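Local coordinates for protein TCR beta chain (Gallus gallus, PDB 6LIR) that pairs with a TCR alpha chain to form the chicken alpha-beta T-cell receptor, which probably recognises peptide antigens presented by MHC molecules, at residues E1-P5 / Y86-S90; E118-F124 / V140-F146. All coordinates share one frame; numbering follows the deposited sequence.

Interaction 1. Residues E1-P5 / Y86-S90; sequences EINQP and YFCAS
Gln4 extends its carboxamide to the backbone of residues 86-90, meeting it with both polar atoms. OE1 of Gln4 accepts from the N-H of Cys88 at 3.1 Å in an almost straight bond (175°), although the donor stands above the carbonyl plane. NE2 of Gln4 gives a more bent bond to Tyr86 O at 2.8 Å. Glutamine suits this buried place because one flat group can both accept and donate, and its extended chain spans the gap between backbones whose CA atoms, Gln4 and Cys88, lie 7.2 Å apart. Thr105 OG1 is a further partner of NE2, which helps fix the amide's rotation. The other close point is apolar: with CG1 of Ile2 trans to the backbone N (chi1 179°), CD1 is carried to 3.7 Å from SG of Cys88, which is disulfide-bonded to Cys20. The looser side is that of Asn3, whose exposed side chain turns away from the strand, and of partly exposed Ile2. A buried glutamine near the N-terminus, reaching the strand that carries the second disulfide cysteine, is typical of the immunoglobulin V-set domain.

Interaction 2. Residues E118-F124 / V140-F146; sequences EPDVVIF and VCLASGF
Strands 120-124 and 140-144 run antiparallel, their axes 4.7 Å apart at closest and 166° between their directions, as the first two neighbours, A and B, of a C1-set immunoglobulin sheet. Val122 and Leu142 exchange a pair of backbone hydrogen bonds, and Leu142 N to Val122 O is the shorter at 2.8 Å. Side chains alternate between two faces. On the inner one Val121 swings CG1 to the side opposite its backbone N (chi1 -176°), which sets it 3.9 Å from SG of Cys141, whose disulfide to Cys201 ties this sheet to the other; compact branched Val121 and Ile123 suit a strand facing that core. On the other face, turned to the TCR alpha chain, the Phe124 ring lies alongside Leu142, its edge meeting Val140 O and bringing CE2 to 3.9 Å from CB of Leu142. With an alanine at Phe124, Leu142 CB would probably be left beside a gap and the packing on Thr121 of the alpha chain would be lost. Just before strand 120-124, Pro119 CB lies obliquely 3.5 Å from CD2 of Phe146. Gly145, with positive phi (89°), forms a G1 beta bulge with Phe146 opposite Tyr179; a beta carbon there would run into Asp120 OD2. A water lies 2.8 Å from Ser144 OG and donates a weak hydrogen bond to Asp120 O at 3.2 Å.

Interaction 1 and interaction 2 come in series along the chain, the first closing in the variable domain before the second opens in the constant domain. Their centres are 29 Å apart and their nearest atoms about 17 Å, on opposite sides of the chain's centre. They lie in different sheets, strand 84-91 in a six-stranded one and strands 120-124 and 136-146 in a four-stranded one. Each nonetheless includes one half of its domain's disulfide. The 1-5 segment lies in a loop before strand 7-11, whereas 118-124 holds strand 120-124, an outermost strand of its sheet within this chain. Both reach the alpha chain, interaction 2 through more residues, so each domain contributes to heterodimer pairing.

Interaction 1. Residues E1-P5 / Y86-S90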
ATOM      1  N   GLU B   1     -15.564   9.981  -3.777  1.00 76.27           N
ATOM      2  CA  GLU B   1     -15.787   9.888  -5.213  1.00 69.13           C
ATOM      3  C   GLU B   1     -14.683  10.596  -5.994  1.00 66.88           C
ATOM      4  O   GLU B   1     -14.652  10.533  -7.224  1.00 70.25           O
ATOM      5  CB  GLU B   1     -17.151  10.481  -5.585  1.00 69.31           C
ATOM      6  CG  GLU B   1     -18.309   9.492  -5.515  1.00 75.42           C
ATOM      7  CD  GLU B   1     -19.203   9.547  -6.745  1.00 80.85           C
ATOM      8  OE1 GLU B   1     -18.838  10.239  -7.720  1.00 83.36           O
ATOM      9  OE2 GLU B   1     -20.272   8.899  -6.740  1.00 78.58           O
ATOM     10  N   ILE B   2     -13.787  11.277  -5.274  1.00 53.95           N
ATOM     11  CA  ILE B   2     -12.727  12.047  -5.919  1.00 53.69           C
ATOM     12  C   ILE B   2     -11.878  11.117  -6.781  1.00 52.53           C
ATOM     13  O   ILE B   2     -11.276  10.155  -6.289  1.00 50.81           O
ATOM     14  CB  ILE B   2     -11.903  12.801  -4.864  1.00 54.31           C
ATOM     15  CG1 ILE B   2     -10.769  13.594  -5.511  1.00 51.05           C
ATOM     16  CG2 ILE B   2     -11.389  11.859  -3.775  1.00 56.91           C
ATOM     17  CD1 ILE B   2     -10.265  14.721  -4.636  1.00 51.22           C
ATOM     18  N   ASN B   3     -11.850  11.386  -8.087  1.00 51.50           N
ATOM     19  CA  ASN B   3     -11.263  10.477  -9.064  1.00 54.48           C
ATOM     20  C   ASN B   3      -9.964  11.032  -9.633  1.00 53.93           C
ATOM     21  O   ASN B   3      -9.862  12.228  -9.928  1.00 53.26           O
ATOM     22  CB  ASN B   3     -12.245  10.204 -10.208  1.00 54.53           C
ATOM     23  CG  ASN B   3     -11.628   9.381 -11.324  1.00 56.92           C
ATOM     24  OD1 ASN B   3     -11.357   9.892 -12.409  1.00 59.70           O
ATOM     25  ND2 ASN B   3     -11.402   8.100 -11.059  1.00 58.19           N
ATOM     26  N   GLN B   4      -8.991  10.143  -9.827  1.00 47.91           N
ATOM     27  CA  GLN B   4      -7.734  10.474 -10.486  1.00 47.19           C
ATOM     28  C   GLN B   4      -7.156   9.197 -11.080  1.00 46.14           C
ATOM     29  O   GLN B   4      -7.434   8.104 -10.569  1.00 41.06           O
ATOM     30  CB  GLN B   4      -6.741  11.130  -9.513  1.00 44.88           C
ATOM     31  CG  GLN B   4      -6.205  10.223  -8.431  1.00 41.39           C
ATOM     32  CD  GLN B   4      -5.136  10.905  -7.597  1.00 42.67           C
ATOM     33  OE1 GLN B   4      -5.341  11.188  -6.416  1.00 38.30           O
ATOM     34  NE2 GLN B   4      -3.986  11.172  -8.209  1.00 39.16           N
ATOM     35  N   PRO B   5      -6.385   9.291 -12.165  1.00 48.63           N
ATOM     36  CA  PRO B   5      -5.866   8.080 -12.820  1.00 47.31           C
ATOM     37  C   PRO B   5      -5.057   7.206 -11.870  1.00 48.55           C
ATOM     38  O   PRO B   5      -4.350   7.695 -10.988  1.00 39.56           O
ATOM     39  CB  PRO B   5      -4.988   8.637 -13.948  1.00 49.33           C
ATOM     40  CG  PRO B   5      -5.508  10.006 -14.195  1.00 54.46           C
ATOM     41  CD  PRO B   5      -5.972  10.517 -12.866  1.00 48.84           C
ATOM     42  N   TYR B  86       1.269  10.777  -7.130  1.00 34.93           N
ATOM     43  CA  TYR B  86       0.634  12.087  -7.118  1.00 36.81           C
ATOM     44  C   TYR B  86      -0.729  11.948  -6.465  1.00 37.33           C
ATOM     45  O   TYR B  86      -1.501  11.051  -6.821  1.00 37.06           O
ATOM     46  CB  TYR B  86       0.483  12.649  -8.537  1.00 38.12           C
ATOM     47  CG  TYR B  86       1.783  13.055  -9.191  1.00 38.51           C
ATOM     48  CD1 TYR B  86       2.671  12.101  -9.667  1.00 41.45           C
ATOM     49  CD2 TYR B  86       2.121  14.395  -9.335  1.00 42.44           C
ATOM     50  CE1 TYR B  86       3.860  12.466 -10.265  1.00 39.77           C
ATOM     51  CE2 TYR B  86       3.311  14.771  -9.937  1.00 40.72           C
ATOM     52  CZ  TYR B  86       4.176  13.799 -10.398  1.00 47.24           C
ATOM     53  OH  TYR B  86       5.366  14.155 -10.993  1.00 46.27           O
ATOM     54  N   PHE B  87      -1.024  12.827  -5.514  1.00 33.92           N
ATOM     55  CA  PHE B  87      -2.293  12.791  -4.809  1.00 34.88           C
ATOM     56  C   PHE B  87      -3.035  14.093  -5.054  1.00 39.18           C
ATOM     57  O   PHE B  87      -2.487  15.178  -4.835  1.00 39.50           O
ATOM     58  CB  PHE B  87      -2.086  12.580  -3.303  1.00 39.34           C
ATOM     59  CG  PHE B  87      -1.732  11.164  -2.930  1.00 39.18           C
ATOM     60  CD1 PHE B  87      -2.715  10.190  -2.851  1.00 36.70           C
ATOM     61  CD2 PHE B  87      -0.420  10.810  -2.648  1.00 39.68           C
ATOM     62  CE1 PHE B  87      -2.398   8.884  -2.507  1.00 40.61           C
ATOM     63  CE2 PHE B  87      -0.096   9.503  -2.299  1.00 41.92           C
ATOM     64  CZ  PHE B  87      -1.086   8.542  -2.229  1.00 39.46           C
ATOM     65  N   CYS B  88      -4.269  13.977  -5.518  1.00 35.29           N
ATOM     66  CA  CYS B  88      -5.191  15.096  -5.564  1.00 39.69           C
ATOM     67  C   CYS B  88      -6.001  15.138  -4.280  1.00 40.53           C
ATOM     68  O   CYS B  88      -6.349  14.096  -3.717  1.00 41.96           O
ATOM     69  CB  CYS B  88      -6.128  15.007  -6.762  1.00 45.75           C
ATOM     70  SG  CYS B  88      -7.496  16.159  -6.630  1.00 56.37           S
ATOM     71  N   ALA B  89      -6.291  16.347  -3.813  1.00 38.13           N
ATOM     72  CA  ALA B  89      -7.049  16.511  -2.587  1.00 38.67           C
ATOM     73  C   ALA B  89      -7.984  17.696  -2.741  1.00 42.23           C
ATOM     74  O   ALA B  89      -7.759  18.588  -3.560  1.00 46.85           O
ATOM     75  CB  ALA B  89      -6.123  16.715  -1.379  1.00 42.59           C
ATOM     76  N   SER B  90      -9.050  17.692  -1.944  1.00 40.56           N
ATOM     77  CA  SER B  90     -10.018  18.776  -1.973  1.00 42.50           C
ATOM     78  C   SER B  90     -10.527  19.062  -0.567  1.00 43.38           C
ATOM     79  O   SER B  90     -10.434  18.226   0.334  1.00 46.64           O
ATOM     80  CB  SER B  90     -11.196  18.445  -2.896  1.00 44.20           C
ATOM     81  OG  SER B  90     -12.184  17.704  -2.199  1.00 50.26           O
TER

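Interaction 2. Residues E118-F124 / V140-F146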
ATOM      1  N   GLU B 118       4.872  -6.117 -20.236  1.00 50.87           N
ATOM      2  CA  GLU B 118       3.753  -6.666 -19.493  1.00 51.08           C
ATOM      3  C   GLU B 118       4.227  -7.794 -18.579  1.00 56.16           C
ATOM      4  O   GLU B 118       5.218  -8.469 -18.871  1.00 55.20           O
ATOM      5  CB  GLU B 118       2.668  -7.180 -20.438  1.00 55.72           C
ATOM      6  CG  GLU B 118       3.113  -8.284 -21.385  1.00 60.69           C
ATOM      7  CD  GLU B 118       2.014  -8.693 -22.352  1.00 66.74           C
ATOM      8  OE1 GLU B 118       1.492  -9.825 -22.224  1.00 63.81           O
ATOM      9  OE2 GLU B 118       1.670  -7.877 -23.236  1.00 69.13           O
ATOM     10  N   PRO B 119       3.546  -8.009 -17.460  1.00 50.41           N
ATOM     11  CA  PRO B 119       3.927  -9.099 -16.561  1.00 47.90           C
ATOM     12  C   PRO B 119       3.471 -10.452 -17.082  1.00 49.73           C
ATOM     13  O   PRO B 119       2.526 -10.570 -17.862  1.00 48.08           O
ATOM     14  CB  PRO B 119       3.188  -8.750 -15.267  1.00 45.06           C
ATOM     15  CG  PRO B 119       1.937  -8.097 -15.765  1.00 44.85           C
ATOM     16  CD  PRO B 119       2.386  -7.260 -16.942  1.00 44.75           C
ATOM     17  N   ASP B 120       4.160 -11.486 -16.613  1.00 52.35           N
ATOM     18  CA  ASP B 120       3.629 -12.835 -16.673  1.00 49.82           C
ATOM     19  C   ASP B 120       2.912 -13.087 -15.359  1.00 49.46           C
ATOM     20  O   ASP B 120       3.402 -12.705 -14.293  1.00 49.78           O
ATOM     21  CB  ASP B 120       4.740 -13.868 -16.873  1.00 58.28           C
ATOM     22  CG  ASP B 120       5.419 -13.747 -18.221  1.00 66.53           C
ATOM     23  OD1 ASP B 120       4.803 -14.137 -19.237  1.00 71.29           O
ATOM     24  OD2 ASP B 120       6.573 -13.270 -18.264  1.00 67.59           O
ATOM     25  N   VAL B 121       1.752 -13.732 -15.430  1.00 39.76           N
ATOM     26  CA  VAL B 121       0.895 -13.888 -14.262  1.00 42.38           C
ATOM     27  C   VAL B 121       0.502 -15.351 -14.161  1.00 44.84           C
ATOM     28  O   VAL B 121      -0.107 -15.899 -15.088  1.00 43.45           O
ATOM     29  CB  VAL B 121      -0.360 -13.002 -14.338  1.00 37.84           C
ATOM     30  CG1 VAL B 121      -1.165 -13.119 -13.050  1.00 35.79           C
ATOM     31  CG2 VAL B 121       0.014 -11.546 -14.609  1.00 39.66           C
ATOM     32  N   VAL B 122       0.850 -15.980 -13.042  1.00 43.34           N
ATOM     33  CA  VAL B 122       0.465 -17.354 -12.761  1.00 48.22           C
ATOM     34  C   VAL B 122      -0.111 -17.416 -11.355  1.00 39.58           C
ATOM     35  O   VAL B 122       0.264 -16.632 -10.476  1.00 42.83           O
ATOM     36  CB  VAL B 122       1.657 -18.331 -12.905  1.00 47.74           C
ATOM     37  CG1 VAL B 122       2.253 -18.242 -14.302  1.00 49.96           C
ATOM     38  CG2 VAL B 122       2.721 -18.042 -11.855  1.00 48.57           C
ATOM     39  N   ILE B 123      -1.050 -18.332 -11.151  1.00 37.66           N
ATOM     40  CA  ILE B 123      -1.479 -18.726  -9.817  1.00 35.15           C
ATOM     41  C   ILE B 123      -0.888 -20.097  -9.532  1.00 41.97           C
ATOM     42  O   ILE B 123      -0.969 -21.002 -10.370  1.00 41.39           O
ATOM     43  CB  ILE B 123      -3.011 -18.749  -9.694  1.00 33.65           C
ATOM     44  CG1 ILE B 123      -3.582 -17.354  -9.962  1.00 39.84           C
ATOM     45  CG2 ILE B 123      -3.422 -19.253  -8.315  1.00 35.07           C
ATOM     46  CD1 ILE B 123      -5.092 -17.293  -9.896  1.00 42.04           C
ATOM     47  N   PHE B 124      -0.324 -20.261  -8.345  1.00 38.97           N
ATOM     48  CA  PHE B 124       0.197 -21.550  -7.933  1.00 40.63           C
ATOM     49  C   PHE B 124      -0.913 -22.363  -7.288  1.00 37.33           C
ATOM     50  O   PHE B 124      -1.705 -21.840  -6.500  1.00 40.73           O
ATOM     51  CB  PHE B 124       1.381 -21.372  -6.985  1.00 40.25           C
ATOM     52  CG  PHE B 124       2.634 -20.910  -7.677  1.00 38.93           C
ATOM     53  CD1 PHE B 124       3.573 -21.825  -8.125  1.00 45.63           C
ATOM     54  CD2 PHE B 124       2.862 -19.563  -7.898  1.00 39.44           C
ATOM     55  CE1 PHE B 124       4.723 -21.404  -8.768  1.00 48.43           C
ATOM     56  CE2 PHE B 124       4.011 -19.134  -8.545  1.00 41.42           C
ATOM     57  CZ  PHE B 124       4.942 -20.057  -8.979  1.00 44.23           C
ATOM     58  N   VAL B 140      -1.189 -18.468  -4.155  1.00 30.18           N
ATOM     59  CA  VAL B 140      -0.154 -17.488  -4.436  1.00 31.68           C
ATOM     60  C   VAL B 140      -0.265 -17.085  -5.897  1.00 37.04           C
ATOM     61  O   VAL B 140      -0.112 -17.917  -6.801  1.00 37.35           O
ATOM     62  CB  VAL B 140       1.239 -18.041  -4.111  1.00 34.83           C
ATOM     63  CG1 VAL B 140       2.280 -16.948  -4.255  1.00 34.56           C
ATOM     64  CG2 VAL B 140       1.251 -18.615  -2.700  1.00 34.06           C
ATOM     65  N   CYS B 141      -0.528 -15.807  -6.124  1.00 35.45           N
ATOM     66  CA  CYS B 141      -0.487 -15.222  -7.451  1.00 34.40           C
ATOM     67  C   CYS B 141       0.841 -14.507  -7.620  1.00 36.17           C
ATOM     68  O   CYS B 141       1.211 -13.682  -6.780  1.00 39.85           O
ATOM     69  CB  CYS B 141      -1.651 -14.252  -7.642  1.00 37.44           C
ATOM     70  SG  CYS B 141      -1.683 -13.438  -9.236  1.00 44.43           S
ATOM     71  N   LEU B 142       1.546 -14.805  -8.704  1.00 34.84           N
ATOM     72  CA  LEU B 142       2.835 -14.185  -8.974  1.00 41.93           C
ATOM     73  C   LEU B 142       2.762 -13.415 -10.283  1.00 43.63           C
ATOM     74  O   LEU B 142       2.428 -13.984 -11.329  1.00 45.62           O
ATOM     75  CB  LEU B 142       3.948 -15.234  -9.035  1.00 43.44           C
ATOM     76  CG  LEU B 142       5.312 -14.749  -9.540  1.00 44.62           C
ATOM     77  CD1 LEU B 142       5.969 -13.805  -8.542  1.00 47.29           C
ATOM     78  CD2 LEU B 142       6.235 -15.923  -9.849  1.00 51.50           C
ATOM     79  N   ALA B 143       3.100 -12.133 -10.231  1.00 39.48           N
ATOM     80  CA  ALA B 143       3.312 -11.341 -11.431  1.00 44.47           C
ATOM     81  C   ALA B 143       4.809 -11.115 -11.561  1.00 45.44           C
ATOM     82  O   ALA B 143       5.438 -10.577 -10.646  1.00 46.69           O
ATOM     83  CB  ALA B 143       2.558 -10.014 -11.363  1.00 40.10           C
ATOM     84  N   SER B 144       5.377 -11.531 -12.691  1.00 43.97           N
ATOM     85  CA  SER B 144       6.807 -11.389 -12.908  1.00 47.58           C
ATOM     86  C   SER B 144       7.063 -11.002 -14.355  1.00 49.75           C
ATOM     87  O   SER B 144       6.195 -11.137 -15.222  1.00 48.70           O
ATOM     88  CB  SER B 144       7.555 -12.685 -12.572  1.00 43.93           C
ATOM     89  OG  SER B 144       6.946 -13.797 -13.209  1.00 48.06           O
ATOM     90  N   GLY B 145       8.279 -10.531 -14.610  1.00 58.50           N
ATOM     91  CA  GLY B 145       8.686 -10.195 -15.954  1.00 61.08           C
ATOM     92  C   GLY B 145       8.384  -8.779 -16.387  1.00 63.04           C
ATOM     93  O   GLY B 145       8.648  -8.440 -17.548  1.00 66.30           O
ATOM     94  N   PHE B 146       7.837  -7.942 -15.507  1.00 50.73           N
ATOM     95  CA  PHE B 146       7.306  -6.654 -15.929  1.00 52.46           C
ATOM     96  C   PHE B 146       8.271  -5.513 -15.623  1.00 54.21           C
ATOM     97  O   PHE B 146       9.144  -5.608 -14.755  1.00 54.69           O
ATOM     98  CB  PHE B 146       5.946  -6.383 -15.274  1.00 48.11           C
ATOM     99  CG  PHE B 146       5.972  -6.377 -13.768  1.00 47.48           C
ATOM    100  CD1 PHE B 146       6.275  -5.219 -13.070  1.00 46.18           C
ATOM    101  CD2 PHE B 146       5.663  -7.521 -13.052  1.00 46.21           C
ATOM    102  CE1 PHE B 146       6.286  -5.207 -11.690  1.00 47.45           C
ATOM    103  CE2 PHE B 146       5.671  -7.515 -11.672  1.00 45.70           C
ATOM    104  CZ  PHE B 146       5.984  -6.356 -10.989  1.00 46.95           C
TER
HETATM  105  O   HOH W   1       4.727 -15.436 -13.214  1.00 45.52           O